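Local coordinates for protein spydx (Streptococcus pyogenes, PDB 2J43) that binds glycogen and related alpha-glucans through two linked family 41 carbohydrate-binding modules, part of a pullulanase that probably hydrolyses alpha-1,6-glucosidic linkages, at residues H104-L109 with H199-V204; S86-K91 with N214-D219; L114-H119 with V159-K164. One frame throughout, in Å; residues are numbered along the deposited sequence.

Interaction 1 (H104-L109 with H199-V204); sequences HAYRPL and HTQVFV
Tyr-106, on the linker between the two carbohydrate-binding modules, lays its ring against Gln-201 at the start of strand 201-205 in the second module. Its CG lies between the backbone N and the carbonyl carbon (chi1 54°), while the CB itself points at the strand. Gln-201 CB sits over one face of the phenol, 3.7 Å from the Tyr-106 ring centroid, in a CH-pi contact, and the two side chains run past each other in opposite directions. On the CD2 side, Phe-203 CE2 comes to 3.6 Å from Tyr-106 CD2, with the two rings inclined to one another. Tyr-106 OH and His-199 ND1 share a hydrogen bond of 2.8 Å, the rings meeting rim to rim, and the amide N of Gln-201 adds a weak bond to the same oxygen. A water 3.2 Å from Tyr-106 OH links it to Thr-200 OG1, at 2.7 Å from that water. Thr-200 OG1 also accepts a nearly straight bond from the amide of Leu-109, 3.0 Å from Leu-109 N to Thr-200 OG1 (173° at the hydrogen). Arg-107 turns its guanidinium elsewhere, to a salt bridge with Asp-50 of the first module. The contact thus illustrates how a linker can be fixed to the domain it enters: apolar support for the ring is combined with several polar partners around the hydroxyl of a buried tyrosine, which should limit the ring's freedom to tilt or slide.

Interaction 2 (S86-K91 with N214-D219); sequences SLLTPK and NPYYID
Leu-88 and Ile-218 approach with their CA atoms 7.1 Å apart, where a loop of the first carbohydrate-binding module faces the irregular C-terminal segment, whose chain reverses in a type I beta turn from Asn-214 to Tyr-217. The turn is closed by the Tyr-217 amide bonding to the Asn-214 carbonyl oxygen, and it presents the Asn-214 and Tyr-216 side chains to the opposing loop. The contact lies at the surface and joins a loop of one module to the beta turn that follows the other by van der Waals contact. Leu-88 contributes most of the buried surface on its loop. Its CD1 is anti to CA (chi2 176°), and the extended side chain meets Asn-214 tip to tip, Leu-88 CD1 lying 3.5 Å from Asn-214 CB. The same methyl, Leu-88 CD1, is 4.3 Å from Tyr-216 CD2, so one leucine branch bridges the first and third residues of the turn. Thr-89 then takes over along the loop: its CG2, lying between the backbone N and the carbonyl carbon, comes to 3.9 Å from Tyr-216 CD1, approaching the ring at a slant. The phenol continues past the loop residues to Met-92, and its hydroxyl makes a weak hydrogen bond with the amide N of Asn-93. Ile-218 adds its CG1, 4.1 Å from Leu-88 O.

Interaction 3 (L114-H119 with V159-K164); sequences LRINYH and VDVPLK
Arg-115 and Asp-160 face each other as a non-hydrogen-bonded pair between two antiparallel strands of the beta-sandwich module, whose local N-to-C directions differ by 148°. On either side of them along the ladder, Leu-114 pairs with Val-161 and Ile-116 with Val-159; each of these is a hydrogen-bonded pair joined by two backbone bonds. The arginine is instructive when followed outward. Arg-115 CB already lies 3.3 Å from Asp-160 OD1. Arg-115 CG, anti to the backbone N, lies 3.5 Å from Asp-160 OD1, and Arg-115 CD is 3.7 Å from Asp-160 OD1. The chain then bends at chi3 (-62°), and Arg-115 NE makes a straight N-H...O bond of 2.8 Å to Asp-160 OD1. Arg-115 CZ is 3.6 Å from Asp-160 OD1. At the tip, Arg-115 NH2 meets the other oxygen, 3.0 Å from Asp-160 OD2 and on its syn lone pair. NE and NH2 thus each take one carboxylate oxygen, a bidentate salt bridge through the NE edge; the two planes are 31° apart, and the paired bonds should restrict the rotation of both groups. OD1 lies almost in the guanidinium plane, whereas OD2 is tilted somewhat from it. A cation-pi contact with Tyr-158 further engages the arginine. On the face carrying Leu-114, Ile-116, Val-159 and Val-161, Ile-116 CD1 touches Val-161 CG2 at 4.0 Å; past the strand end, Leu-163 CD2 meets Leu-114 CB at 4.1 Å. Ile-116 and Val-159 also pack on Val-130, while Leu-114 reaches Ile-170 and Ile-116 reaches Phe-172. No helix takes part, since the chain has none; strand 113-119 lies between antiparallel strand 156-162 and parallel strand 201-205, and strand 147-153 follows beyond 156-162 in the same sheet.

Along the chain the segments come as 86-91, 104-109, 114-119, 159-164, 199-204 and 214-219, so interaction 2 encloses interaction 1, which encloses interaction 3. The first two join the modules, one through the linker and the other through surface loops; their centres lie about 12 Å apart, with Ala-105 touching Leu-88 and Phe-203 packing on Asn-214 and Pro-215. Interaction 3 belongs wholly to the second module, about 10 Å from interaction 1 and about 20 Å from interaction 2, centre to centre. Strands 113-119 and 201-205 are sheet neighbours, connecting interactions 1 and 3. Together, the contacts are consistent with two glucan-binding modules held in a defined mutual orientation.

Interaction 1 (H104-L109 with H199-V204)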
loop_
_atom_site.group_PDB
_atom_site.type_symbol
_atom_site.label_atom_id
_atom_site.label_comp_id
_atom_site.label_asym_id
_atom_site.label_seq_id
_atom_site.Cartn_x
_atom_site.Cartn_y
_atom_site.Cartn_z
ATOM N N HIS A 104 -3.140 0.347 5.861
ATOM C CA HIS A 104 -2.848 -0.206 4.533
ATOM C C HIS A 104 -1.377 -0.109 4.270
ATOM O O HIS A 104 -0.734 0.890 4.631
ATOM C CB HIS A 104 -3.648 0.593 3.478
ATOM C CG HIS A 104 -5.108 0.605 3.732
ATOM N ND1 HIS A 104 -5.737 1.609 4.436
ATOM C CD2 HIS A 104 -6.083 -0.263 3.359
ATOM C CE1 HIS A 104 -7.041 1.372 4.462
ATOM N NE2 HIS A 104 -7.275 0.238 3.827
ATOM N N ALA A 105 -0.814 -1.089 3.566
ATOM C CA ALA A 105 0.604 -1.138 3.308
ATOM C C ALA A 105 1.007 -0.413 1.995
ATOM O O ALA A 105 2.156 -0.474 1.579
ATOM C CB ALA A 105 1.073 -2.614 3.263
ATOM N N TYR A 106 0.015 0.204 1.354
ATOM C CA TYR A 106 0.208 1.058 0.169
ATOM C C TYR A 106 -0.947 2.060 0.185
ATOM O O TYR A 106 -1.878 1.922 0.977
ATOM C CB TYR A 106 0.184 0.194 -1.106
ATOM C CG TYR A 106 -1.062 -0.657 -1.212
ATOM C CD1 TYR A 106 -2.292 -0.120 -1.604
ATOM C CD2 TYR A 106 -1.019 -2.034 -0.924
ATOM C CE1 TYR A 106 -3.435 -0.883 -1.650
ATOM C CE2 TYR A 106 -2.167 -2.823 -0.996
ATOM C CZ TYR A 106 -3.367 -2.251 -1.385
ATOM O OH TYR A 106 -4.513 -3.008 -1.476
ATOM N N ARG A 107 -0.866 3.097 -0.646
ATOM C CA ARG A 107 -1.939 4.061 -0.708
ATOM C C ARG A 107 -3.201 3.465 -1.359
ATOM O O ARG A 107 -3.143 3.078 -2.527
ATOM C CB ARG A 107 -1.499 5.254 -1.507
ATOM C CG ARG A 107 -2.552 6.315 -1.566
ATOM C CD ARG A 107 -2.058 7.504 -2.268
ATOM N NE ARG A 107 -3.085 8.505 -2.325
ATOM C CZ ARG A 107 -2.855 9.751 -2.701
ATOM N NH1 ARG A 107 -1.628 10.148 -3.047
ATOM N NH2 ARG A 107 -3.848 10.601 -2.725
ATOM N N PRO A 108 -4.324 3.393 -0.657
ATOM C CA PRO A 108 -5.550 2.843 -1.250
ATOM C C PRO A 108 -6.017 3.726 -2.414
ATOM O O PRO A 108 -5.936 4.946 -2.342
ATOM C CB PRO A 108 -6.555 2.909 -0.102
ATOM C CG PRO A 108 -5.711 2.958 1.118
ATOM C CD PRO A 108 -4.516 3.725 0.780
ATOM N N LEU A 109 -6.455 3.110 -3.488
ATOM C CA LEU A 109 -6.898 3.879 -4.627
ATOM C C LEU A 109 -8.430 3.852 -4.733
ATOM O O LEU A 109 -9.106 3.283 -3.886
ATOM C CB LEU A 109 -6.184 3.367 -5.874
ATOM C CG LEU A 109 -4.650 3.313 -5.719
ATOM C CD1 LEU A 109 -4.015 2.710 -6.969
ATOM C CD2 LEU A 109 -3.990 4.685 -5.376
ATOM N N HIS A 199 -8.500 -4.818 -1.080
ATOM C CA HIS A 199 -7.287 -4.471 -1.805
ATOM C C HIS A 199 -7.555 -3.834 -3.142
ATOM O O HIS A 199 -8.291 -4.364 -3.966
ATOM C CB HIS A 199 -6.450 -5.714 -2.007
ATOM C CG HIS A 199 -5.755 -6.164 -0.766
ATOM N ND1 HIS A 199 -4.664 -5.496 -0.238
ATOM C CD2 HIS A 199 -6.023 -7.185 0.078
ATOM C CE1 HIS A 199 -4.270 -6.116 0.867
ATOM N NE2 HIS A 199 -5.079 -7.146 1.079
ATOM N N THR A 200 -6.946 -2.680 -3.333
ATOM C CA THR A 200 -7.024 -1.963 -4.587
ATOM C C THR A 200 -5.675 -1.812 -5.253
ATOM O O THR A 200 -5.635 -1.315 -6.380
ATOM C CB THR A 200 -7.446 -0.477 -4.294
ATOM O OG1 THR A 200 -6.534 0.123 -3.334
ATOM C CG2 THR A 200 -8.837 -0.364 -3.643
ATOM N N GLN A 201 -4.600 -2.335 -4.687
ATOM C CA GLN A 201 -3.422 -2.773 -5.425
ATOM C C GLN A 201 -2.927 -4.166 -5.175
ATOM O O GLN A 201 -3.088 -4.706 -4.072
ATOM C CB GLN A 201 -2.284 -1.785 -5.024
ATOM C CG GLN A 201 -2.641 -0.291 -5.178
ATOM C CD GLN A 201 -1.453 0.665 -5.156
ATOM O OE1 GLN A 201 -1.493 1.759 -4.488
ATOM N NE2 GLN A 201 -0.424 0.315 -5.872
ATOM N N VAL A 202 -2.335 -4.749 -6.215
ATOM C CA VAL A 202 -1.567 -5.956 -6.151
ATOM C C VAL A 202 -0.201 -5.779 -6.768
ATOM O O VAL A 202 0.094 -4.796 -7.482
ATOM C CB VAL A 202 -2.320 -7.165 -6.750
ATOM C CG1 VAL A 202 -3.645 -7.416 -6.009
ATOM C CG2 VAL A 202 -2.547 -6.989 -8.229
ATOM N N PHE A 203 0.676 -6.738 -6.489
ATOM C CA PHE A 203 2.075 -6.606 -6.768
ATOM C C PHE A 203 2.588 -7.918 -7.291
ATOM O O PHE A 203 2.404 -8.968 -6.661
ATOM C CB PHE A 203 2.843 -6.203 -5.500
ATOM C CG PHE A 203 2.286 -4.972 -4.873
ATOM C CD1 PHE A 203 2.842 -3.752 -5.119
ATOM C CD2 PHE A 203 1.150 -5.033 -4.099
ATOM C CE1 PHE A 203 2.234 -2.584 -4.594
ATOM C CE2 PHE A 203 0.573 -3.897 -3.562
ATOM C CZ PHE A 203 1.126 -2.670 -3.823
ATOM N N VAL A 204 3.163 -7.875 -8.489
ATOM C CA VAL A 204 3.849 -9.023 -9.101
ATOM C C VAL A 204 5.224 -8.630 -9.561
ATOM O O VAL A 204 5.532 -7.441 -9.718
ATOM C CB VAL A 204 3.041 -9.671 -10.284
ATOM C CG1 VAL A 204 1.820 -10.453 -9.750
ATOM C CG2 VAL A 204 2.652 -8.655 -11.270
HETATM O O HOH W 1 -6.725 -0.778 -0.772
#

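Interaction 2 (S86-K91 with N214-D219)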
loop_
_atom_site.group_PDB
_atom_site.type_symbol
_atom_site.label_atom_id
_atom_site.label_comp_id
_atom_site.label_asym_id
_atom_site.label_seq_id
_atom_site.Cartn_x
_atom_site.Cartn_y
_atom_site.Cartn_z
ATOM N N SER A 86 0.446 -4.109 12.240
ATOM C CA SER A 86 1.401 -5.182 11.977
ATOM C C SER A 86 2.379 -4.730 10.916
ATOM O O SER A 86 1.974 -4.307 9.819
ATOM C CB SER A 86 0.651 -6.390 11.430
ATOM O OG SER A 86 -0.069 -7.009 12.475
ATOM N N LEU A 87 3.666 -4.802 11.217
ATOM C CA LEU A 87 4.688 -4.513 10.211
ATOM C C LEU A 87 4.901 -5.802 9.449
ATOM O O LEU A 87 5.255 -6.802 10.057
ATOM C CB LEU A 87 5.987 -4.029 10.861
ATOM C CG LEU A 87 5.822 -2.688 11.589
ATOM C CD1 LEU A 87 7.126 -2.302 12.284
ATOM C CD2 LEU A 87 5.364 -1.614 10.622
ATOM N N LEU A 88 4.662 -5.805 8.139
ATOM C CA LEU A 88 4.690 -7.057 7.357
ATOM C C LEU A 88 6.073 -7.644 7.308
ATOM O O LEU A 88 6.257 -8.871 7.207
ATOM C CB LEU A 88 4.135 -6.797 5.930
ATOM C CG LEU A 88 2.669 -6.350 5.862
ATOM C CD1 LEU A 88 2.225 -6.023 4.395
ATOM C CD2 LEU A 88 1.774 -7.348 6.462
ATOM N N THR A 89 7.044 -6.758 7.351
ATOM C CA THR A 89 8.452 -7.096 7.456
ATOM C C THR A 89 9.104 -6.014 8.264
ATOM O O THR A 89 8.574 -4.901 8.326
ATOM C CB THR A 89 9.155 -7.203 6.040
ATOM O OG1 THR A 89 10.461 -7.642 6.217
ATOM C CG2 THR A 89 9.488 -5.884 5.459
ATOM N N PRO A 90 10.267 -6.271 8.879
ATOM C CA PRO A 90 10.990 -5.212 9.585
ATOM C C PRO A 90 11.412 -4.045 8.724
ATOM O O PRO A 90 11.749 -2.996 9.258
ATOM C CB PRO A 90 12.219 -5.945 10.191
ATOM C CG PRO A 90 11.853 -7.320 10.178
ATOM C CD PRO A 90 10.943 -7.580 9.051
ATOM N N LYS A 91 11.410 -4.194 7.393
ATOM C CA LYS A 91 11.693 -3.055 6.510
ATOM C C LYS A 91 10.454 -2.233 6.135
ATOM O O LYS A 91 10.595 -1.266 5.395
ATOM C CB LYS A 91 12.363 -3.502 5.214
ATOM C CG LYS A 91 13.774 -4.097 5.381
ATOM C CD LYS A 91 14.435 -4.342 4.030
ATOM C CE LYS A 91 15.906 -4.759 4.190
ATOM N NZ LYS A 91 16.030 -6.021 4.947
ATOM N N ASN A 214 0.828 -6.834 -1.159
ATOM C CA ASN A 214 1.689 -5.815 -0.564
ATOM C C ASN A 214 2.989 -5.668 -1.287
ATOM O O ASN A 214 3.461 -6.621 -1.923
ATOM C CB ASN A 214 1.960 -6.190 0.918
ATOM C CG ASN A 214 2.713 -7.507 1.061
ATOM O OD1 ASN A 214 2.087 -8.593 1.160
ATOM N ND2 ASN A 214 4.001 -7.448 1.016
ATOM N N PRO A 215 3.605 -4.489 -1.216
ATOM C CA PRO A 215 4.823 -4.229 -1.962
ATOM C C PRO A 215 6.097 -4.821 -1.394
ATOM O O PRO A 215 7.149 -4.620 -1.992
ATOM C CB PRO A 215 4.907 -2.691 -1.946
ATOM C CG PRO A 215 4.257 -2.323 -0.711
ATOM C CD PRO A 215 3.125 -3.289 -0.498
ATOM N N TYR A 216 5.984 -5.568 -0.296
ATOM C CA TYR A 216 7.109 -6.270 0.305
ATOM C C TYR A 216 7.209 -7.687 -0.217
ATOM O O TYR A 216 8.150 -8.410 0.138
ATOM C CB TYR A 216 7.001 -6.224 1.840
ATOM C CG TYR A 216 6.934 -4.806 2.283
ATOM C CD1 TYR A 216 8.055 -4.015 2.332
ATOM C CD2 TYR A 216 5.705 -4.202 2.571
ATOM C CE1 TYR A 216 8.001 -2.688 2.698
ATOM C CE2 TYR A 216 5.646 -2.859 2.922
ATOM C CZ TYR A 216 6.785 -2.099 2.955
ATOM O OH TYR A 216 6.763 -0.749 3.263
ATOM N N TYR A 217 6.252 -8.104 -1.046
ATOM C CA TYR A 217 6.210 -9.475 -1.609
ATOM C C TYR A 217 6.217 -10.521 -0.476
ATOM O O TYR A 217 6.910 -11.520 -0.553
ATOM C CB TYR A 217 7.321 -9.725 -2.660
ATOM C CG TYR A 217 7.374 -8.605 -3.690
ATOM C CD1 TYR A 217 6.430 -8.536 -4.687
ATOM C CD2 TYR A 217 8.372 -7.631 -3.655
ATOM C CE1 TYR A 217 6.468 -7.504 -5.631
ATOM C CE2 TYR A 217 8.434 -6.628 -4.590
ATOM C CZ TYR A 217 7.430 -6.553 -5.554
ATOM O OH TYR A 217 7.456 -5.523 -6.456
ATOM N N ILE A 218 5.401 -10.275 0.541
ATOM C CA ILE A 218 5.168 -11.245 1.633
ATOM C C ILE A 218 3.861 -11.976 1.433
ATOM O O ILE A 218 2.808 -11.376 1.341
ATOM C CB ILE A 218 5.172 -10.531 3.009
ATOM C CG1 ILE A 218 6.444 -9.695 3.167
ATOM C CG2 ILE A 218 5.066 -11.592 4.165
ATOM C CD1 ILE A 218 7.802 -10.512 3.215
ATOM N N ASP A 219 3.922 -13.317 1.402
ATOM C CA ASP A 219 2.779 -14.094 0.951
ATOM C C ASP A 219 1.590 -14.042 1.909
ATOM O O ASP A 219 1.737 -14.212 3.115
ATOM C CB ASP A 219 3.204 -15.546 0.656
ATOM C CG ASP A 219 2.068 -16.374 0.079
ATOM O OD1 ASP A 219 0.889 -16.027 0.337
ATOM O OD2 ASP A 219 2.249 -17.387 -0.640
#

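Interaction 3 (L114-H119 with V159-K164)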
loop_
_atom_site.group_PDB
_atom_site.type_symbol
_atom_site.label_atom_id
_atom_site.label_comp_id
_atom_site.label_asym_id
_atom_site.label_seq_id
_atom_site.Cartn_x
_atom_site.Cartn_y
_atom_site.Cartn_z
ATOM N N LEU A 114 -8.583 -2.061 -9.869
ATOM C CA LEU A 114 -7.469 -2.761 -9.255
ATOM C C LEU A 114 -6.225 -2.219 -9.970
ATOM O O LEU A 114 -6.157 -2.240 -11.191
ATOM C CB LEU A 114 -7.564 -4.277 -9.450
ATOM C CG LEU A 114 -6.477 -5.084 -8.729
ATOM C CD1 LEU A 114 -6.582 -4.953 -7.213
ATOM C CD2 LEU A 114 -6.374 -6.590 -9.111
ATOM N N ARG A 115 -5.243 -1.691 -9.233
ATOM C CA ARG A 115 -3.913 -1.446 -9.811
ATOM C C ARG A 115 -3.048 -2.701 -9.761
ATOM O O ARG A 115 -2.854 -3.301 -8.691
ATOM C CB ARG A 115 -3.169 -0.337 -9.058
ATOM C CG ARG A 115 -1.804 -0.034 -9.639
ATOM C CD ARG A 115 -1.177 1.276 -9.201
ATOM N NE ARG A 115 -1.956 2.430 -9.593
ATOM C CZ ARG A 115 -1.616 3.694 -9.305
ATOM N NH1 ARG A 115 -0.532 3.955 -8.584
ATOM N NH2 ARG A 115 -2.373 4.698 -9.748
ATOM N N ILE A 116 -2.501 -3.075 -10.923
ATOM C CA ILE A 116 -1.528 -4.137 -11.029
ATOM C C ILE A 116 -0.168 -3.502 -11.182
ATOM O O ILE A 116 0.109 -2.842 -12.168
ATOM C CB ILE A 116 -1.854 -5.032 -12.227
ATOM C CG1 ILE A 116 -3.218 -5.698 -12.007
ATOM C CG2 ILE A 116 -0.689 -6.022 -12.452
ATOM C CD1 ILE A 116 -3.771 -6.490 -13.220
ATOM N N ASN A 117 0.688 -3.695 -10.192
ATOM C CA ASN A 117 2.050 -3.213 -10.197
ATOM C C ASN A 117 2.979 -4.354 -10.603
ATOM O O ASN A 117 2.824 -5.492 -10.101
ATOM C CB ASN A 117 2.460 -2.766 -8.777
ATOM C CG ASN A 117 1.673 -1.614 -8.265
ATOM O OD1 ASN A 117 1.994 -0.459 -8.592
ATOM N ND2 ASN A 117 0.586 -1.884 -7.486
ATOM N N TYR A 118 3.919 -4.090 -11.509
ATOM C CA TYR A 118 4.829 -5.129 -11.962
ATOM C C TYR A 118 6.228 -4.582 -11.894
ATOM O O TYR A 118 6.470 -3.577 -12.509
ATOM C CB TYR A 118 4.566 -5.542 -13.441
ATOM C CG TYR A 118 5.590 -6.556 -13.900
ATOM C CD1 TYR A 118 5.536 -7.867 -13.421
ATOM C CD2 TYR A 118 6.621 -6.220 -14.791
ATOM C CE1 TYR A 118 6.494 -8.808 -13.782
ATOM C CE2 TYR A 118 7.571 -7.168 -15.186
ATOM C CZ TYR A 118 7.506 -8.454 -14.666
ATOM O OH TYR A 118 8.445 -9.398 -15.048
ATOM N N HIS A 119 7.116 -5.263 -11.170
ATOM C CA HIS A 119 8.509 -4.883 -10.999
ATOM C C HIS A 119 9.406 -5.977 -11.601
ATOM O O HIS A 119 9.101 -7.171 -11.462
ATOM C CB HIS A 119 8.825 -4.676 -9.502
ATOM C CG HIS A 119 10.142 -3.991 -9.248
ATOM N ND1 HIS A 119 11.331 -4.669 -9.151
ATOM C CD2 HIS A 119 10.432 -2.686 -9.023
ATOM C CE1 HIS A 119 12.314 -3.805 -8.950
ATOM N NE2 HIS A 119 11.795 -2.599 -8.844
ATOM N N VAL A 159 -0.592 -0.597 -14.166
ATOM C CA VAL A 159 -1.787 -0.210 -14.879
ATOM C C VAL A 159 -2.990 -0.263 -13.936
ATOM O O VAL A 159 -3.060 -1.135 -13.058
ATOM C CB VAL A 159 -2.011 -1.093 -16.109
ATOM C CG1 VAL A 159 -2.178 -2.526 -15.734
ATOM C CG2 VAL A 159 -3.190 -0.477 -16.965
ATOM N N ASP A 160 -3.916 0.668 -14.124
ATOM C CA ASP A 160 -5.161 0.721 -13.373
ATOM C C ASP A 160 -6.254 0.070 -14.219
ATOM O O ASP A 160 -6.554 0.511 -15.353
ATOM C CB ASP A 160 -5.545 2.166 -13.025
ATOM C CG ASP A 160 -4.666 2.754 -11.970
ATOM O OD1 ASP A 160 -4.326 2.006 -11.036
ATOM O OD2 ASP A 160 -4.250 3.928 -12.004
ATOM N N VAL A 161 -6.840 -0.968 -13.674
ATOM C CA VAL A 161 -7.811 -1.795 -14.380
ATOM C C VAL A 161 -9.238 -1.630 -13.821
ATOM O O VAL A 161 -9.517 -2.062 -12.700
ATOM C CB VAL A 161 -7.439 -3.264 -14.292
ATOM C CG1 VAL A 161 -8.389 -4.136 -15.137
ATOM C CG2 VAL A 161 -5.971 -3.484 -14.699
ATOM N N PRO A 162 -10.165 -1.119 -14.622
ATOM C CA PRO A 162 -11.567 -1.070 -14.157
ATOM C C PRO A 162 -12.165 -2.454 -14.006
ATOM O O PRO A 162 -11.973 -3.273 -14.890
ATOM C CB PRO A 162 -12.304 -0.301 -15.266
ATOM C CG PRO A 162 -11.283 0.198 -16.220
ATOM C CD PRO A 162 -10.012 -0.600 -15.993
ATOM N N LEU A 163 -12.882 -2.690 -12.914
ATOM C CA LEU A 163 -13.506 -3.963 -12.592
ATOM C C LEU A 163 -15.023 -3.903 -12.935
ATOM O O LEU A 163 -15.611 -2.830 -13.013
ATOM C CB LEU A 163 -13.338 -4.277 -11.092
ATOM C CG LEU A 163 -11.940 -4.248 -10.455
ATOM C CD1 LEU A 163 -12.003 -4.466 -8.958
ATOM C CD2 LEU A 163 -11.143 -5.352 -11.064
ATOM N N LYS A 164 -15.612 -5.067 -13.173
ATOM C CA LYS A 164 -17.052 -5.122 -13.387
ATOM C C LYS A 164 -17.761 -4.877 -12.049
ATOM O O LYS A 164 -17.189 -5.105 -10.972
ATOM C CB LYS A 164 -17.469 -6.459 -14.014
ATOM C CG LYS A 164 -17.777 -6.359 -15.499
ATOM C CD LYS A 164 -18.274 -7.694 -16.081
ATOM C CE LYS A 164 -17.467 -8.133 -17.317
ATOM N NZ LYS A 164 -16.444 -9.169 -16.993
#